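Local coordinates for plasma serine protease inhibitor (Homo sapiens, PDB 3DY0), which inhibits serine proteases of blood plasma and other body fluids in a heparin-dependent manner, trapping them in a stable covalent complex after cleavage of its reactive centre loop, at residues A[316-319]-A[324-327]; A[137-142]-A[164-169]; A[38-43]-A[57-62]; A[73-78]-A[115-120]. All blocks are in the same frame, centred on the assembly; numbering follows the deposited sequence.

Contact 1: A[316-319]-A[324-327]; sequences VVEV and TRAA
Val316–Val319 and Thr324–Ala327 pair as the two arms of an antiparallel beta hairpin, the axes of the two short segments approaching to 4.7 Å. Strand 323–335 is the reactive centre loop inserted into the central sheet, as in other cleaved serpins, and Thr324–Ala327 lie at its start, the hinge region. Two hydrogen-bonded pairs are closed from both sides: Val316 N donates to Ala327 O and Ala327 N returns to Val316 O, while Glu318 N reaches Arg325 O (2.8 Å) and Arg325 N reaches Glu318 O (3.0 Å). Between them the non-hydrogen-bonded pair Val317–Ala326 turns its backbone groups outward, to Ile272 and Phe169 of the flanking strands. On the face carrying Val317, Val319, Thr324 and Ala326, Val317 CG2 packs 3.8 Å from Thr324 CG2, and Tyr223 OH satisfies Thr324 OG1. On the opposite face Glu318 and Arg325 form a salt bridge; Lys147 also holds Glu318 OE1, and Asp320 binds Arg325 NH1. Bends at chi2 (77°) and chi3 fold the arginine back, placing its guanidinium centre over Glu318 O and its edge against the carboxylate, the planes 72° apart. Glu318 OE2 thereby accepts, on its anti side, from both Arg325 NE (3.3 Å) and Arg325 NH1 (3.2 Å).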
loop_
_atom_site.group_PDB
_atom_site.type_symbol
_atom_site.label_atom_id
_atom_site.label_comp_id
_atom_site.label_asym_id
_atom_site.label_seq_id
_atom_site.Cartn_x
_atom_site.Cartn_y
_atom_site.Cartn_z
ATOM N N VAL A 316 -6.297 3.784 3.670
ATOM C CA VAL A 316 -6.605 4.608 4.833
ATOM C C VAL A 316 -5.901 4.061 6.064
ATOM O O VAL A 316 -5.600 2.867 6.142
ATOM C CB VAL A 316 -8.136 4.648 5.130
ATOM C CG1 VAL A 316 -8.903 5.135 3.912
ATOM C CG2 VAL A 316 -8.625 3.271 5.558
ATOM N N VAL A 317 -5.622 4.944 7.017
ATOM C CA VAL A 317 -4.986 4.532 8.260
ATOM C C VAL A 317 -5.496 5.374 9.418
ATOM O O VAL A 317 -5.770 6.563 9.258
ATOM C CB VAL A 317 -3.437 4.652 8.194
ATOM C CG1 VAL A 317 -3.016 6.101 8.041
ATOM C CG2 VAL A 317 -2.822 4.036 9.456
ATOM N N GLU A 318 -5.647 4.731 10.571
ATOM C CA GLU A 318 -6.087 5.389 11.794
ATOM C C GLU A 318 -5.079 4.995 12.860
ATOM O O GLU A 318 -4.846 3.808 13.087
ATOM C CB GLU A 318 -7.471 4.891 12.222
ATOM C CG GLU A 318 -8.557 5.069 11.182
ATOM C CD GLU A 318 -9.835 4.339 11.547
ATOM O OE1 GLU A 318 -10.800 4.400 10.756
ATOM O OE2 GLU A 318 -9.878 3.702 12.623
ATOM N N VAL A 319 -4.475 5.988 13.499
ATOM C CA VAL A 319 -3.507 5.741 14.560
ATOM C C VAL A 319 -4.008 6.435 15.814
ATOM O O VAL A 319 -4.271 7.637 15.795
ATOM C CB VAL A 319 -2.117 6.323 14.209
ATOM C CG1 VAL A 319 -1.226 6.347 15.453
ATOM C CG2 VAL A 319 -1.475 5.491 13.106
ATOM N N THR A 324 -3.529 0.633 15.754
ATOM C CA THR A 324 -3.646 1.083 14.373
ATOM C C THR A 324 -4.574 0.211 13.538
ATOM O O THR A 324 -4.616 -1.004 13.703
ATOM C CB THR A 324 -2.252 1.070 13.679
ATOM O OG1 THR A 324 -1.384 2.006 14.326
ATOM C CG2 THR A 324 -2.370 1.419 12.191
ATOM N N ARG A 325 -5.341 0.853 12.666
ATOM C CA ARG A 325 -6.189 0.140 11.720
ATOM C C ARG A 325 -5.755 0.725 10.387
ATOM O O ARG A 325 -5.603 1.941 10.262
ATOM C CB ARG A 325 -7.682 0.416 11.929
ATOM C CG ARG A 325 -8.337 -0.429 13.008
ATOM C CD ARG A 325 -7.979 0.093 14.377
ATOM N NE ARG A 325 -8.355 1.497 14.493
ATOM C CZ ARG A 325 -7.951 2.304 15.465
ATOM N NH1 ARG A 325 -8.349 3.569 15.478
ATOM N NH2 ARG A 325 -7.146 1.847 16.417
ATOM N N ALA A 326 -5.519 -0.140 9.409
ATOM C CA ALA A 326 -5.112 0.309 8.084
ATOM C C ALA A 326 -5.721 -0.626 7.061
ATOM O O ALA A 326 -5.854 -1.828 7.297
ATOM C CB ALA A 326 -3.589 0.309 7.955
ATOM N N ALA A 327 -6.092 -0.078 5.915
ATOM C CA ALA A 327 -6.684 -0.903 4.880
ATOM C C ALA A 327 -6.456 -0.263 3.534
ATOM O O ALA A 327 -6.181 0.925 3.442
ATOM C CB ALA A 327 -8.175 -1.063 5.127
#

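Contact 2: A[137-142]-A[164-169]; sequences NDYVAK and VNYIFF
The helix carrying Tyr139 and Val140 runs at 27° to the strand of Val164 and Tyr166; the axes of the two short segments approach to 9.3 Å, and the closest CA atoms, those of Val140 and Tyr166, are separated by 6.9 Å. This spacing is bridged by side chains alone. Val164 and Tyr166, two residues apart, both point from the strand toward the helix. Val140 CG2 sits 3.8 Å from Val164 CG1, the two valines meeting at a slant, and the same Val164 methyl lies near the plane of the Tyr139 ring, at its edge. With CG anti to the backbone N (chi1 172°), the Tyr139 side chain leaves the helix steeply to its axis, until its OH comes 3.4 Å from Tyr166 CE2. The two tyrosine side chains cross at about a right angle. The polar partner of the Tyr139 hydroxyl is Asp120, while its ring makes an edge-to-face pair with Phe98. Val140 also touches Ala329 of the inserted strand 323–335, and Val164 and Tyr166 bond through their backbones to strand 90–99. The arrangement is that of a helix lying on the face of the central sheet of the serpin fold, roughly along this strand: helix F on sheet A in the conventional naming.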
loop_
_atom_site.group_PDB
_atom_site.type_symbol
_atom_site.label_atom_id
_atom_site.label_comp_id
_atom_site.label_asym_id
_atom_site.label_seq_id
_atom_site.Cartn_x
_atom_site.Cartn_y
_atom_site.Cartn_z
ATOM N N ASN A 137 -18.026 -2.529 -4.849
ATOM C CA ASN A 137 -17.754 -1.674 -3.697
ATOM C C ASN A 137 -18.212 -2.326 -2.398
ATOM O O ASN A 137 -17.560 -2.172 -1.365
ATOM C CB ASN A 137 -18.417 -0.301 -3.853
ATOM C CG ASN A 137 -17.710 0.574 -4.873
ATOM O OD1 ASN A 137 -16.546 0.348 -5.196
ATOM N ND2 ASN A 137 -18.405 1.594 -5.369
ATOM N N ASP A 138 -19.333 -3.046 -2.437
ATOM C CA ASP A 138 -19.816 -3.722 -1.238
ATOM C C ASP A 138 -18.843 -4.827 -0.841
ATOM O O ASP A 138 -18.612 -5.064 0.346
ATOM C CB ASP A 138 -21.201 -4.342 -1.464
ATOM C CG ASP A 138 -22.320 -3.315 -1.434
ATOM O OD1 ASP A 138 -22.087 -2.182 -0.962
ATOM O OD2 ASP A 138 -23.442 -3.650 -1.874
ATOM N N TYR A 139 -18.285 -5.509 -1.841
ATOM C CA TYR A 139 -17.328 -6.583 -1.593
ATOM C C TYR A 139 -16.078 -6.014 -0.936
ATOM O O TYR A 139 -15.604 -6.546 0.064
ATOM C CB TYR A 139 -16.932 -7.273 -2.904
ATOM C CG TYR A 139 -15.797 -8.269 -2.766
ATOM C CD1 TYR A 139 -16.018 -9.551 -2.266
ATOM C CD2 TYR A 139 -14.498 -7.923 -3.137
ATOM C CE1 TYR A 139 -14.970 -10.468 -2.138
ATOM C CE2 TYR A 139 -13.445 -8.833 -3.018
ATOM C CZ TYR A 139 -13.688 -10.099 -2.519
ATOM O OH TYR A 139 -12.646 -10.995 -2.410
ATOM N N VAL A 140 -15.546 -4.939 -1.509
ATOM C CA VAL A 140 -14.348 -4.311 -0.962
ATOM C C VAL A 140 -14.589 -3.787 0.448
ATOM O O VAL A 140 -13.733 -3.923 1.324
ATOM C CB VAL A 140 -13.863 -3.164 -1.870
ATOM C CG1 VAL A 140 -12.739 -2.385 -1.188
ATOM C CG2 VAL A 140 -13.372 -3.742 -3.196
ATOM N N ALA A 141 -15.756 -3.190 0.669
ATOM C CA ALA A 141 -16.087 -2.667 1.987
ATOM C C ALA A 141 -16.159 -3.805 3.003
ATOM O O ALA A 141 -15.693 -3.670 4.133
ATOM C CB ALA A 141 -17.414 -1.923 1.936
ATOM N N LYS A 142 -16.746 -4.929 2.601
ATOM C CA LYS A 142 -16.863 -6.068 3.497
ATOM C C LYS A 142 -15.490 -6.620 3.870
ATOM O O LYS A 142 -15.207 -6.866 5.046
ATOM C CB LYS A 142 -17.692 -7.178 2.842
ATOM C CG LYS A 142 -17.843 -8.422 3.702
ATOM C CD LYS A 142 -18.518 -9.547 2.929
ATOM C CE LYS A 142 -18.614 -10.815 3.763
ATOM N NZ LYS A 142 -19.140 -11.966 2.973
ATOM N N VAL A 164 -9.554 -7.184 -8.349
ATOM C CA VAL A 164 -9.442 -6.522 -7.058
ATOM C C VAL A 164 -8.503 -7.187 -6.071
ATOM O O VAL A 164 -8.456 -8.412 -5.961
ATOM C CB VAL A 164 -10.833 -6.438 -6.375
ATOM C CG1 VAL A 164 -10.703 -5.865 -4.960
ATOM C CG2 VAL A 164 -11.778 -5.600 -7.222
ATOM N N ASN A 165 -7.731 -6.359 -5.377
ATOM C CA ASN A 165 -6.882 -6.840 -4.300
ATOM C C ASN A 165 -7.263 -5.974 -3.118
ATOM O O ASN A 165 -7.530 -4.782 -3.274
ATOM C CB ASN A 165 -5.386 -6.658 -4.552
ATOM C CG ASN A 165 -4.568 -6.884 -3.280
ATOM O OD1 ASN A 165 -4.348 -5.960 -2.497
ATOM N ND2 ASN A 165 -4.155 -8.125 -3.052
ATOM N N TYR A 166 -7.316 -6.579 -1.942
ATOM C CA TYR A 166 -7.640 -5.833 -0.737
ATOM C C TYR A 166 -6.709 -6.281 0.366
ATOM O O TYR A 166 -6.182 -7.395 0.341
ATOM C CB TYR A 166 -9.088 -6.091 -0.306
ATOM C CG TYR A 166 -9.356 -7.522 0.108
ATOM C CD1 TYR A 166 -9.015 -7.979 1.382
ATOM C CD2 TYR A 166 -9.902 -8.432 -0.793
ATOM C CE1 TYR A 166 -9.208 -9.308 1.745
ATOM C CE2 TYR A 166 -10.099 -9.760 -0.441
ATOM C CZ TYR A 166 -9.749 -10.191 0.826
ATOM O OH TYR A 166 -9.927 -11.512 1.168
ATOM N N ILE A 167 -6.498 -5.393 1.326
ATOM C CA ILE A 167 -5.671 -5.703 2.478
ATOM C C ILE A 167 -6.294 -5.003 3.679
ATOM O O ILE A 167 -6.752 -3.858 3.583
ATOM C CB ILE A 167 -4.196 -5.243 2.272
ATOM C CG1 ILE A 167 -3.367 -5.579 3.517
ATOM C CG2 ILE A 167 -4.143 -3.751 1.958
ATOM C CD1 ILE A 167 -1.871 -5.334 3.353
ATOM N N PHE A 168 -6.357 -5.714 4.799
ATOM C CA PHE A 168 -6.907 -5.154 6.029
ATOM C C PHE A 168 -5.976 -5.484 7.187
ATOM O O PHE A 168 -5.592 -6.641 7.376
ATOM C CB PHE A 168 -8.294 -5.722 6.335
ATOM C CG PHE A 168 -8.858 -5.231 7.641
ATOM C CD1 PHE A 168 -9.414 -3.958 7.738
ATOM C CD2 PHE A 168 -8.779 -6.016 8.784
ATOM C CE1 PHE A 168 -9.879 -3.473 8.959
ATOM C CE2 PHE A 168 -9.242 -5.538 10.013
ATOM C CZ PHE A 168 -9.791 -4.264 10.097
ATOM N N PHE A 169 -5.624 -4.460 7.961
ATOM C CA PHE A 169 -4.731 -4.613 9.103
ATOM C C PHE A 169 -5.294 -3.931 10.343
ATOM O O PHE A 169 -5.732 -2.783 10.296
ATOM C CB PHE A 169 -3.356 -4.017 8.754
ATOM C CG PHE A 169 -2.401 -3.924 9.915
ATOM C CD1 PHE A 169 -2.326 -2.764 10.683
ATOM C CD2 PHE A 169 -1.546 -4.980 10.215
ATOM C CE1 PHE A 169 -1.409 -2.656 11.732
ATOM C CE2 PHE A 169 -0.627 -4.880 11.264
ATOM C CZ PHE A 169 -0.558 -3.719 12.020
#

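Contact 3: A[38-43]-A[57-62]; sequences MSLAML and EGLGLN
Leu40 and Leu59 meet obliquely, each with its CA–CB bond directed at the opposing segment, and a single methyl carries most of the touch. Leu59 CD2 lies 4.0 Å from Leu40 CD1 and equally 4.0 Å from Leu40 CB, so it rests alongside the leucine's stem and one of its branches. The other branch of the same residue is used differently: Leu59 CD1 comes 4.1 Å from Ala41 N, over the helix backbone, and within 4.6 Å of Ala41 CB. One leucine thus straddles two successive residues of the helix 33–45. It can do so because CG of Leu59 stands opposite the carbonyl carbon and beside the backbone N (chi1 -73°), which aims the CB–CG bond at that helix and brings both methyls to it. The contact is van der Waals packing, without a hydrogen bond between the segments, and the nearest CA atoms, those of Leu40 and Leu59, remain 7.9 Å apart, a gap spanned by the side chains rather than by close backbone packing.

Leu59 directly precedes the glycine of a Schellman motif: Gly60 has a positive phi of 95° and bonds back into the last turn, Gly60 N reaching Glu57 O at 3.0 Å. On the helix 33–45, Ala41 has further neighbours in Phe75 and Tyr117, while Met38 and Met42 extend to strand 90–99 and strand 159–172. The contact is therefore a Schellman-terminated helix end packed on helix 33–45, which itself packs against strands 90–99 and 159–172 of the central sheet of the serpin fold: helix C against helix B in the usual nomenclature.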
loop_
_atom_site.group_PDB
_atom_site.type_symbol
_atom_site.label_atom_id
_atom_site.label_comp_id
_atom_site.label_asym_id
_atom_site.label_seq_id
_atom_site.Cartn_x
_atom_site.Cartn_y
_atom_site.Cartn_z
ATOM N N MET A 38 1.134 -6.847 -5.586
ATOM C CA MET A 38 0.392 -8.086 -5.803
ATOM C C MET A 38 -0.502 -7.904 -7.029
ATOM O O MET A 38 -0.609 -8.797 -7.866
ATOM C CB MET A 38 -0.442 -8.457 -4.568
ATOM C CG MET A 38 -1.273 -9.725 -4.751
ATOM S SD MET A 38 -1.856 -10.451 -3.206
ATOM C CE MET A 38 -0.343 -11.228 -2.621
ATOM N N SER A 39 -1.115 -6.728 -7.158
ATOM C CA SER A 39 -1.978 -6.460 -8.308
ATOM C C SER A 39 -1.190 -6.500 -9.612
ATOM O O SER A 39 -1.656 -7.046 -10.609
ATOM C CB SER A 39 -2.657 -5.094 -8.163
ATOM O OG SER A 39 -3.552 -5.085 -7.063
ATOM N N LEU A 40 0.005 -5.918 -9.601
ATOM C CA LEU A 40 0.849 -5.907 -10.789
ATOM C C LEU A 40 1.338 -7.320 -11.116
ATOM O O LEU A 40 1.444 -7.697 -12.286
ATOM C CB LEU A 40 2.036 -4.962 -10.581
ATOM C CG LEU A 40 1.697 -3.477 -10.725
ATOM C CD1 LEU A 40 2.887 -2.636 -10.288
ATOM C CD2 LEU A 40 1.337 -3.171 -12.179
ATOM N N ALA A 41 1.641 -8.103 -10.082
ATOM C CA ALA A 41 2.089 -9.474 -10.289
ATOM C C ALA A 41 0.968 -10.291 -10.941
ATOM O O ALA A 41 1.209 -11.071 -11.861
ATOM C CB ALA A 41 2.491 -10.100 -8.960
ATOM N N MET A 42 -0.261 -10.120 -10.462
ATOM C CA MET A 42 -1.390 -10.838 -11.044
ATOM C C MET A 42 -1.596 -10.386 -12.485
ATOM O O MET A 42 -1.866 -11.196 -13.375
ATOM C CB MET A 42 -2.664 -10.584 -10.230
ATOM C CG MET A 42 -2.630 -11.227 -8.850
ATOM S SD MET A 42 -4.202 -11.125 -7.970
ATOM C CE MET A 42 -4.375 -9.324 -7.801
ATOM N N LEU A 43 -1.464 -9.085 -12.712
ATOM C CA LEU A 43 -1.632 -8.534 -14.049
ATOM C C LEU A 43 -0.614 -9.149 -15.011
ATOM O O LEU A 43 -0.938 -9.429 -16.167
ATOM C CB LEU A 43 -1.474 -7.009 -14.011
ATOM C CG LEU A 43 -1.631 -6.239 -15.326
ATOM C CD1 LEU A 43 -2.998 -6.528 -15.944
ATOM C CD2 LEU A 43 -1.476 -4.748 -15.057
ATOM N N GLU A 57 9.971 -5.567 -14.747
ATOM C CA GLU A 57 11.088 -4.676 -14.472
ATOM C C GLU A 57 10.662 -3.594 -13.486
ATOM O O GLU A 57 11.444 -3.185 -12.629
ATOM C CB GLU A 57 11.603 -4.040 -15.766
ATOM C CG GLU A 57 12.229 -5.036 -16.730
ATOM C CD GLU A 57 12.947 -4.365 -17.887
ATOM O OE1 GLU A 57 13.410 -5.086 -18.795
ATOM O OE2 GLU A 57 13.056 -3.119 -17.886
ATOM N N GLY A 58 9.414 -3.147 -13.601
ATOM C CA GLY A 58 8.906 -2.125 -12.702
ATOM C C GLY A 58 8.833 -2.613 -11.266
ATOM O O GLY A 58 8.971 -1.832 -10.319
ATOM N N LEU A 59 8.613 -3.913 -11.105
ATOM C CA LEU A 59 8.531 -4.527 -9.785
ATOM C C LEU A 59 9.924 -4.758 -9.208
ATOM O O LEU A 59 10.068 -5.161 -8.051
ATOM C CB LEU A 59 7.772 -5.856 -9.873
ATOM C CG LEU A 59 6.258 -5.734 -10.075
ATOM C CD1 LEU A 59 5.647 -7.104 -10.328
ATOM C CD2 LEU A 59 5.637 -5.087 -8.840
ATOM N N GLY A 60 10.945 -4.515 -10.025
ATOM C CA GLY A 60 12.313 -4.686 -9.569
ATOM C C GLY A 60 12.967 -6.019 -9.882
ATOM O O GLY A 60 14.029 -6.332 -9.337
ATOM N N LEU A 61 12.344 -6.813 -10.747
ATOM C CA LEU A 61 12.904 -8.108 -11.120
ATOM C C LEU A 61 13.860 -7.977 -12.295
ATOM O O LEU A 61 13.800 -7.009 -13.053
ATOM C CB LEU A 61 11.797 -9.094 -11.502
ATOM C CG LEU A 61 11.011 -9.786 -10.388
ATOM C CD1 LEU A 61 10.214 -8.764 -9.594
ATOM C CD2 LEU A 61 10.091 -10.824 -11.007
ATOM N N ASN A 62 14.746 -8.957 -12.436
ATOM C CA ASN A 62 15.698 -8.970 -13.535
ATOM C C ASN A 62 15.067 -9.775 -14.671
ATOM O O ASN A 62 13.858 -10.022 -14.657
ATOM C CB ASN A 62 17.036 -9.584 -13.095
ATOM C CG ASN A 62 16.900 -11.007 -12.585
ATOM O OD1 ASN A 62 17.870 -11.592 -12.098
ATOM N ND2 ASN A 62 15.707 -11.572 -12.696
#

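Contact 4: A[73-78]-A[115-120]; sequences RGFQQL and TLYLAD
Thr115 meets Gln76 through its carbonyl: Gln76 NE2 donates to Thr115 O at 3.1 Å with an N-H...O angle of 161°. The acceptor lies near the plane of the amide, yet the donor stands 51° out of the carbonyl plane, so the bond is straight at hydrogen but approaches the oxygen from above rather than along a lone pair. Gln76 reaches it by an extended chain, CG anti to the backbone N. The Thr115 hydroxyl is bound to Ser111 O of its own helix.

Leu116 follows, crossing Gln76 at about a right angle, with Leu116 CD2 3.9 Å from Gln76 NE2. Its carbonyl does more: Leu116 O takes a CA-H...O contact from Gln76 CA (3.3 Å), and a water that donates to Gln76 O (3.1 Å) also gives it a weak bond. This needs close backbones: the CA atoms of Gln76 and Leu116 are 5.0 Å apart.

Tyr117 starts out away from helix 65–81 but swings its ring back. Tyr117 CE2 packs 3.6 Å from Phe75 CB, and Phe75 CD2 lies in the plane of the tyrosine ring, at its edge, 3.6 Å from Tyr117 OH. His72 ND1 hydrogen-bonds that hydroxyl.

At Leu118 phi turns positive and the chain leaves the helix, so that Asp120 enters a strand parallel to strand 90–99. This is the packing of helices D and E of the serpin fold, with the second helix leading into an edge strand of the central sheet.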
loop_
_atom_site.group_PDB
_atom_site.type_symbol
_atom_site.label_atom_id
_atom_site.label_comp_id
_atom_site.label_asym_id
_atom_site.label_seq_id
_atom_site.Cartn_x
_atom_site.Cartn_y
_atom_site.Cartn_z
ATOM N N ARG A 73 5.565 -17.488 -6.529
ATOM C CA ARG A 73 5.679 -18.450 -5.435
ATOM C C ARG A 73 5.689 -17.707 -4.102
ATOM O O ARG A 73 5.054 -18.134 -3.137
ATOM C CB ARG A 73 6.967 -19.267 -5.571
ATOM C CG ARG A 73 7.065 -20.431 -4.590
ATOM C CD ARG A 73 8.511 -20.725 -4.226
ATOM N NE ARG A 73 9.102 -19.636 -3.449
ATOM C CZ ARG A 73 8.713 -19.293 -2.225
ATOM N NH1 ARG A 73 9.304 -18.285 -1.596
ATOM N NH2 ARG A 73 7.739 -19.964 -1.623
ATOM N N GLY A 74 6.414 -16.592 -4.056
ATOM C CA GLY A 74 6.490 -15.800 -2.840
ATOM C C GLY A 74 5.136 -15.255 -2.420
ATOM O O GLY A 74 4.788 -15.288 -1.240
ATOM N N PHE A 75 4.370 -14.751 -3.384
ATOM C CA PHE A 75 3.051 -14.214 -3.085
ATOM C C PHE A 75 2.074 -15.321 -2.710
ATOM O O PHE A 75 1.217 -15.126 -1.858
ATOM C CB PHE A 75 2.505 -13.409 -4.272
ATOM C CG PHE A 75 2.956 -11.972 -4.290
ATOM C CD1 PHE A 75 2.941 -11.210 -3.128
ATOM C CD2 PHE A 75 3.371 -11.374 -5.475
ATOM C CE1 PHE A 75 3.330 -9.868 -3.140
ATOM C CE2 PHE A 75 3.763 -10.029 -5.499
ATOM C CZ PHE A 75 3.741 -9.279 -4.332
ATOM N N GLN A 76 2.199 -16.478 -3.354
ATOM C CA GLN A 76 1.325 -17.605 -3.037
ATOM C C GLN A 76 1.597 -18.043 -1.594
ATOM O O GLN A 76 0.673 -18.346 -0.836
ATOM C CB GLN A 76 1.592 -18.772 -3.991
ATOM C CG GLN A 76 0.756 -20.006 -3.697
ATOM C CD GLN A 76 1.212 -21.215 -4.488
ATOM O OE1 GLN A 76 2.393 -21.562 -4.482
ATOM N NE2 GLN A 76 0.277 -21.866 -5.172
ATOM N N GLN A 77 2.870 -18.071 -1.216
ATOM C CA GLN A 77 3.252 -18.468 0.136
ATOM C C GLN A 77 2.681 -17.482 1.152
ATOM O O GLN A 77 2.185 -17.876 2.206
ATOM C CB GLN A 77 4.779 -18.514 0.256
ATOM C CG GLN A 77 5.289 -18.938 1.626
ATOM C CD GLN A 77 6.799 -18.839 1.734
ATOM O OE1 GLN A 77 7.527 -19.369 0.897
ATOM N NE2 GLN A 77 7.277 -18.156 2.769
ATOM N N LEU A 78 2.753 -16.195 0.828
ATOM C CA LEU A 78 2.246 -15.151 1.707
ATOM C C LEU A 78 0.748 -15.316 1.944
ATOM O O LEU A 78 0.278 -15.247 3.079
ATOM C CB LEU A 78 2.528 -13.775 1.100
ATOM C CG LEU A 78 1.945 -12.563 1.835
ATOM C CD1 LEU A 78 2.479 -12.508 3.262
ATOM C CD2 LEU A 78 2.311 -11.294 1.079
ATOM N N THR A 115 -5.059 -20.658 -8.266
ATOM C CA THR A 115 -4.000 -21.426 -7.615
ATOM C C THR A 115 -2.919 -20.599 -6.926
ATOM O O THR A 115 -2.560 -20.864 -5.779
ATOM C CB THR A 115 -3.310 -22.362 -8.625
ATOM O OG1 THR A 115 -4.278 -23.258 -9.181
ATOM C CG2 THR A 115 -2.212 -23.173 -7.943
ATOM N N LEU A 116 -2.395 -19.605 -7.634
ATOM C CA LEU A 116 -1.337 -18.763 -7.097
ATOM C C LEU A 116 -1.827 -17.629 -6.209
ATOM O O LEU A 116 -1.202 -17.315 -5.198
ATOM C CB LEU A 116 -0.513 -18.172 -8.242
ATOM C CG LEU A 116 0.273 -19.156 -9.110
ATOM C CD1 LEU A 116 0.843 -18.426 -10.315
ATOM C CD2 LEU A 116 1.385 -19.795 -8.290
ATOM N N TYR A 117 -2.946 -17.014 -6.576
ATOM C CA TYR A 117 -3.437 -15.886 -5.801
ATOM C C TYR A 117 -4.745 -16.086 -5.043
ATOM O O TYR A 117 -5.303 -15.131 -4.497
ATOM C CB TYR A 117 -3.501 -14.652 -6.710
ATOM C CG TYR A 117 -2.117 -14.208 -7.141
ATOM C CD1 TYR A 117 -1.501 -14.752 -8.271
ATOM C CD2 TYR A 117 -1.389 -13.313 -6.362
ATOM C CE1 TYR A 117 -0.189 -14.418 -8.607
ATOM C CE2 TYR A 117 -0.082 -12.974 -6.683
ATOM C CZ TYR A 117 0.515 -13.531 -7.802
ATOM O OH TYR A 117 1.827 -13.223 -8.088
ATOM N N LEU A 118 -5.208 -17.334 -4.990
ATOM C CA LEU A 118 -6.438 -17.695 -4.285
ATOM C C LEU A 118 -7.563 -16.739 -4.639
ATOM O O LEU A 118 -8.379 -16.381 -3.787
ATOM C CB LEU A 118 -6.201 -17.661 -2.771
ATOM C CG LEU A 118 -4.963 -18.411 -2.275
ATOM C CD1 LEU A 118 -4.865 -18.304 -0.758
ATOM C CD2 LEU A 118 -5.038 -19.862 -2.714
ATOM N N ALA A 119 -7.611 -16.336 -5.903
ATOM C CA ALA A 119 -8.610 -15.383 -6.355
ATOM C C ALA A 119 -10.031 -15.908 -6.413
ATOM O O ALA A 119 -10.277 -17.041 -6.818
ATOM C CB ALA A 119 -8.212 -14.827 -7.714
ATOM N N ASP A 120 -10.959 -15.060 -5.982
ATOM C CA ASP A 120 -12.378 -15.367 -6.008
ATOM C C ASP A 120 -12.823 -14.942 -7.408
ATOM O O ASP A 120 -12.288 -13.985 -7.965
ATOM C CB ASP A 120 -13.125 -14.531 -4.960
ATOM C CG ASP A 120 -12.712 -14.855 -3.530
ATOM O OD1 ASP A 120 -13.078 -14.080 -2.616
ATOM O OD2 ASP A 120 -12.033 -15.880 -3.312
HETATM O O HOH W 1 -2.010 -18.948 -2.275
#

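Contacts 2, 3 and 4 touch one another in the serpin body, and contact 1 joins them through contact 2. That junction lies in the central sheet, where Ala326 O and Phe169 N are 2.7 Å apart, a probable hydrogen bond between neighbouring strands. Contact 2 reaches contact 3 through Asn165 ND2 and Met38 SD (3.3 Å), and contact 4 through Tyr139 OH and Asp120 OD1 (3.1 Å). Contacts 3 and 4 interlock, Ala41 CB approaching Tyr117 OH to 3.3 Å. Contact 1, where the inserted loop pairs with strand 307–319, stays clear of contacts 3 and 4, nearest atoms about 12 Å and 14 Å apart. Lys249 and Lys253, which line the glycan pocket, belong to helix 248–257, outside all four.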